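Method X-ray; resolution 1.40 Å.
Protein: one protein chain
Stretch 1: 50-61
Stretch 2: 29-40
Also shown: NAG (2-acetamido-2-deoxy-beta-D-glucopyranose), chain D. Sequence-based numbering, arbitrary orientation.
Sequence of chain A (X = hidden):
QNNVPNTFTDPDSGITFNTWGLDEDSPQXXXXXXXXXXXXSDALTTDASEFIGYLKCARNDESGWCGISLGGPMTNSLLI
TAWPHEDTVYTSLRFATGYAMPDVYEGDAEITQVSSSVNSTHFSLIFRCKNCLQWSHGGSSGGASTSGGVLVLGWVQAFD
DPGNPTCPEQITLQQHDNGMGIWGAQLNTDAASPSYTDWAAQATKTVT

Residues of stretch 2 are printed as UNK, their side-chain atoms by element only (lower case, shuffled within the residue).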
# COMPACT_ATOMS: atom_id res chain seq x y z
N GLU A 50 0.68 4.80 12.02
CA GLU A 50 1.03 3.59 11.29
C GLU A 50 -0.17 2.71 11.05
O GLU A 50 -1.24 2.91 11.63
CB GLU A 50 2.09 2.81 12.05
CG GLU A 50 1.65 2.25 13.39
CD GLU A 50 2.68 1.29 13.94
OE1 GLU A 50 3.72 1.76 14.42
OE2 GLU A 50 2.46 0.06 13.83
N PHE A 51 0.02 1.73 10.17
CA PHE A 51 -1.00 0.74 9.88
C PHE A 51 -0.35 -0.54 9.41
O PHE A 51 0.84 -0.56 9.09
CB PHE A 51 -1.98 1.25 8.81
CG PHE A 51 -1.36 1.50 7.47
CD1 PHE A 51 -0.71 2.69 7.19
CD2 PHE A 51 -1.44 0.53 6.48
CE1 PHE A 51 -0.16 2.91 5.94
CE2 PHE A 51 -0.88 0.75 5.23
CZ PHE A 51 -0.24 1.93 4.96
N ILE A 52 -1.12 -1.62 9.38
CA ILE A 52 -0.71 -2.84 8.71
C ILE A 52 -1.50 -2.87 7.42
O ILE A 52 -2.73 -2.76 7.43
CB ILE A 52 -1.01 -4.06 9.58
CG1 ILE A 52 -0.16 -3.97 10.86
CG2 ILE A 52 -0.70 -5.36 8.83
CD1 ILE A 52 -0.51 -5.02 11.94
N GLY A 53 -0.78 -2.99 6.31
CA GLY A 53 -1.43 -3.00 5.01
C GLY A 53 -1.52 -4.37 4.34
O GLY A 53 -0.74 -5.28 4.63
N TYR A 54 -2.48 -4.48 3.43
CA TYR A 54 -2.67 -5.67 2.58
C TYR A 54 -2.75 -5.16 1.17
O TYR A 54 -3.49 -4.21 0.89
CB TYR A 54 -3.98 -6.36 2.93
CG TYR A 54 -4.40 -7.45 1.96
CD1 TYR A 54 -3.64 -8.61 1.82
CD2 TYR A 54 -5.54 -7.32 1.19
CE1 TYR A 54 -4.01 -9.61 0.92
CE2 TYR A 54 -5.92 -8.31 0.30
CZ TYR A 54 -5.16 -9.45 0.17
OH TYR A 54 -5.53 -10.45 -0.71
N LEU A 55 -1.96 -5.78 0.28
CA LEU A 55 -2.00 -5.46 -1.14
C LEU A 55 -2.15 -6.73 -1.91
O LEU A 55 -1.44 -7.70 -1.66
CB LEU A 55 -0.70 -4.81 -1.60
CG LEU A 55 -0.65 -3.30 -1.51
CD1 LEU A 55 0.79 -2.85 -1.73
CD2 LEU A 55 -1.59 -2.66 -2.55
N LYS A 56 -3.08 -6.74 -2.85
CA LYS A 56 -3.14 -7.81 -3.83
C LYS A 56 -3.12 -7.15 -5.20
O LYS A 56 -4.04 -6.42 -5.56
CB LYS A 56 -4.40 -8.66 -3.67
CG LYS A 56 -4.46 -9.81 -4.69
CD LYS A 56 -5.62 -10.75 -4.39
CE LYS A 56 -5.90 -11.69 -5.56
NZ LYS A 56 -7.12 -12.52 -5.31
N CYS A 57 -2.07 -7.42 -5.97
CA CYS A 57 -1.86 -6.75 -7.25
C CYS A 57 -1.71 -7.74 -8.39
O CYS A 57 -1.27 -8.88 -8.19
CB CYS A 57 -0.62 -5.88 -7.16
SG CYS A 57 -0.85 -4.56 -5.96
N ALA A 58 -2.04 -7.26 -9.60
CA ALA A 58 -2.10 -8.11 -10.79
C ALA A 58 -0.75 -8.24 -11.47
O ALA A 58 0.12 -7.39 -11.31
CB ALA A 58 -3.10 -7.52 -11.74
N ARG A 59 -0.57 -9.32 -12.22
CA ARG A 59 0.59 -9.47 -13.09
C ARG A 59 0.08 -9.66 -14.51
O ARG A 59 -0.98 -10.26 -14.72
CB ARG A 59 1.44 -10.67 -12.68
CG ARG A 59 1.88 -10.60 -11.21
CD ARG A 59 2.79 -11.78 -10.91
NE ARG A 59 4.18 -11.51 -11.27
CZ ARG A 59 5.15 -12.42 -11.24
NH1 ARG A 59 4.87 -13.67 -10.91
NH2 ARG A 59 6.39 -12.09 -11.54
N ASN A 60 0.85 -9.16 -15.48
CA ASN A 60 0.52 -9.26 -16.90
C ASN A 60 1.65 -10.05 -17.55
O ASN A 60 2.78 -9.57 -17.64
CB ASN A 60 0.46 -7.84 -17.49
CG ASN A 60 0.19 -7.84 -18.97
OD1 ASN A 60 1.03 -7.41 -19.76
ND2 ASN A 60 -0.99 -8.26 -19.35
N ASP A 61 1.34 -11.27 -17.97
CA ASP A 61 2.38 -12.23 -18.33
C ASP A 61 3.55 -12.19 -17.33
O ASP A 61 4.71 -12.04 -17.73
CB ASP A 61 2.87 -12.01 -19.77
CG ASP A 61 3.77 -13.14 -20.27
OD1 ASP A 61 3.63 -14.28 -19.78
OD2 ASP A 61 4.62 -12.87 -21.13
N UNK A 29 -9.08 -1.61 -14.34
CA UNK A 29 -7.73 -2.17 -14.29
C UNK A 29 -7.82 -3.63 -14.75
O UNK A 29 -8.90 -4.23 -14.71
o UNK A 29 -5.73 -2.33 -12.88
c UNK A 29 -7.82 -2.92 -11.85
c UNK A 29 -7.13 -2.03 -12.85
N UNK A 30 -6.71 -4.18 -15.22
CA UNK A 30 -6.65 -5.57 -15.65
C UNK A 30 -6.11 -6.43 -14.50
O UNK A 30 -5.02 -6.17 -13.97
n UNK A 30 -3.51 -7.88 -18.12
c UNK A 30 -5.66 -7.12 -17.37
c UNK A 30 -4.64 -7.27 -18.46
o UNK A 30 -4.85 -6.84 -19.60
c UNK A 30 -5.73 -5.69 -16.85
N UNK A 31 -6.88 -7.45 -14.12
CA UNK A 31 -6.48 -8.44 -13.13
C UNK A 31 -6.92 -8.14 -11.70
O UNK A 31 -6.57 -8.87 -10.77
N UNK A 32 -7.68 -7.07 -11.51
CA UNK A 32 -8.11 -6.70 -10.17
C UNK A 32 -7.04 -6.02 -9.35
O UNK A 32 -5.84 -6.05 -9.68
N UNK A 33 -7.49 -5.37 -8.28
CA UNK A 33 -6.60 -4.76 -7.33
C UNK A 33 -7.30 -4.72 -5.98
O UNK A 33 -8.51 -4.49 -5.92
c UNK A 33 -3.44 -1.92 -5.76
c UNK A 33 -6.19 -1.65 -5.97
c UNK A 33 -5.50 -0.89 -5.04
c UNK A 33 -5.53 -2.53 -6.81
c UNK A 33 -6.28 -3.35 -7.81
c UNK A 33 -4.12 -1.02 -4.93
c UNK A 33 -4.15 -2.66 -6.70
N UNK A 34 -6.56 -4.98 -4.90
CA UNK A 34 -7.13 -4.83 -3.57
C UNK A 34 -6.14 -4.21 -2.62
O UNK A 34 -4.96 -4.55 -2.62
c UNK A 34 -8.43 -5.95 -1.67
c UNK A 34 -7.63 -6.18 -2.96
o UNK A 34 -8.49 -6.85 -3.89
N UNK A 35 -6.62 -3.26 -1.82
CA UNK A 35 -5.83 -2.69 -0.74
C UNK A 35 -6.61 -2.74 0.56
O UNK A 35 -7.83 -2.50 0.57
c UNK A 35 -5.14 0.53 0.72
c UNK A 35 -4.40 1.13 1.75
c UNK A 35 -2.62 -0.44 1.39
c UNK A 35 -3.15 0.65 2.06
c UNK A 35 -4.63 -0.57 0.03
c UNK A 35 -5.43 -1.24 -1.06
c UNK A 35 -3.37 -1.04 0.36
N UNK A 36 -5.94 -3.04 1.66
CA UNK A 36 -6.63 -3.05 2.93
C UNK A 36 -5.76 -2.52 4.05
O UNK A 36 -4.54 -2.48 3.95
N UNK A 37 -6.41 -2.10 5.13
CA UNK A 37 -5.67 -1.65 6.33
C UNK A 37 -6.23 -2.26 7.62
O UNK A 37 -7.42 -2.52 7.73
c UNK A 37 -5.10 0.57 5.24
c UNK A 37 -7.00 0.48 6.89
c UNK A 37 -5.63 -0.09 6.50
N UNK A 38 -5.32 -2.47 8.57
CA UNK A 38 -5.65 -2.72 9.98
C UNK A 38 -4.95 -1.63 10.77
O UNK A 38 -3.78 -1.30 10.49
c UNK A 38 -5.17 -4.09 10.40
N UNK A 39 -5.65 -1.08 11.76
CA UNK A 39 -5.19 0.13 12.45
C UNK A 39 -5.09 -0.06 13.96
O UNK A 39 -5.77 -0.90 14.54
c UNK A 39 -6.17 1.28 12.18
c UNK A 39 -7.55 2.68 10.62
c UNK A 39 -6.45 1.62 10.72
c UNK A 39 -5.20 2.11 10.06
N UNK A 40 -4.29 0.79 14.61
CA UNK A 40 -4.26 0.79 16.08
C UNK A 40 -5.66 0.93 16.68
O UNK A 40 -6.56 1.51 16.06
c UNK A 40 -3.27 1.69 14.03
c UNK A 40 -2.44 2.07 15.25
c UNK A 40 -3.42 2.01 16.40
C1 NAG D . -2.46 -16.45 -7.11
C2 NAG D . -3.69 -17.26 -6.71
C3 NAG D . -4.77 -16.32 -6.16
C4 NAG D . -4.20 -15.48 -5.02
C5 NAG D . -2.96 -14.74 -5.51
C6 NAG D . -2.26 -13.94 -4.44
C7 NAG D . -3.98 -19.34 -7.97
C8 NAG D . -4.59 -19.99 -9.18
N2 NAG D . -4.21 -18.03 -7.82
O3 NAG D . -5.88 -17.07 -5.70
O4 NAG D . -5.16 -14.55 -4.56
O5 NAG D . -2.00 -15.69 -6.00
O6 NAG D . -3.15 -13.00 -3.86
O7 NAG D . -3.32 -19.99 -7.15
O HOH W 1 -5.07 -8.09 -7.87

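Position 29 carries one carbon bearing an oxygen and a second carbon, the branched hydroxyl side chain of threonine; T29 makes no contact with stretch 1, and its hydroxyl is hydrogen-bonded elsewhere in the structure. Position 30 has three carbons in a row, the third holding one oxygen and one nitrogen, and this extended amide is Q30. Its end approaches the side chain of N60, while its backbone O lies 3.2 Å from A58 CB.

Position 31 has no side-chain atoms and is G31. Its phi of 94° would jam a CB against the preceding carbonyl, and an ideal CB would also sit 2.6 Å from A58 CB, a clash; as it is, G31 CA packs 3.8 Å from A58 CB. Position 32 is likewise bare, and its phi of 78° favours glycine; G32 O accepts a weak hydrogen bond from a water (2.8 Å from the water O), which also donates weakly to K56 O, 3.0 Å from the same water O.

At position 33 one carbon leads to a six-carbon ring with no hydroxyl, so the residue is phenylalanine. The CA-to-CB bond of F33 points to the face of the sheet that L55 shares, and the end of the ring comes nearer to stretch 1, with CE2 3.8 Å from L55 CD2 and 3.7 Å from C57 SG. Position 34 has a carbon bearing one oxygen and one carbon: T34, whose CG2 meets the edge of the Y54 ring, 4.0 Å from Y54 CE2, and whose CB lies 4.1 Å from K56 CB. Position 35 repeats the carbon and six-membered carbon ring and is F35. Its CD1 lies 3.8 Å from L55 CD2, and its CZ is 3.9 Å from F51 CE2, which approaches the edge of the F35 ring.

Position 36 lacks a side chain and is G36, paired with Y54; an ideal CB here would be 3.7 Å from Y54 CB. Position 37 has one carbon forking into two, which is valine, and V37 CG1 rests 3.9 Å from F51 CD2. A single carbon at position 38 gives A38, its CB 4.2 Å from I52 CB. Position 39 has four carbons forked at the second: L39, with CD2 3.6 Å from F51 CB. At position 40 three carbons close a ring onto the backbone N, marking P40, whose CD lies 3.4 Å from E50 O.

The two strands run antiparallel, at 164° between their directions, and the two stretches bury 812 Å² in all, both sides summed. Reciprocal backbone hydrogen bonds join I52 with A38, Y54 with G36 and K56 with T34; T34 N to K56 O, for example, spans 3.0 Å, and G36 N to Y54 O 2.8 Å. Alternation then sorts the side chains. F33, F35 and V37 share one face with L55 and C57, forming an apolar layer that the F51 ring joins, whereas T34 and A38 lie on the other with I52, Y54 and K56. From that face the extended K56 chain leads away, and its NZ donates a hydrogen bond to O4 of the NAG, 2.9 Å away.

Stretch 2 (29-40) TQGGFTFGVALP
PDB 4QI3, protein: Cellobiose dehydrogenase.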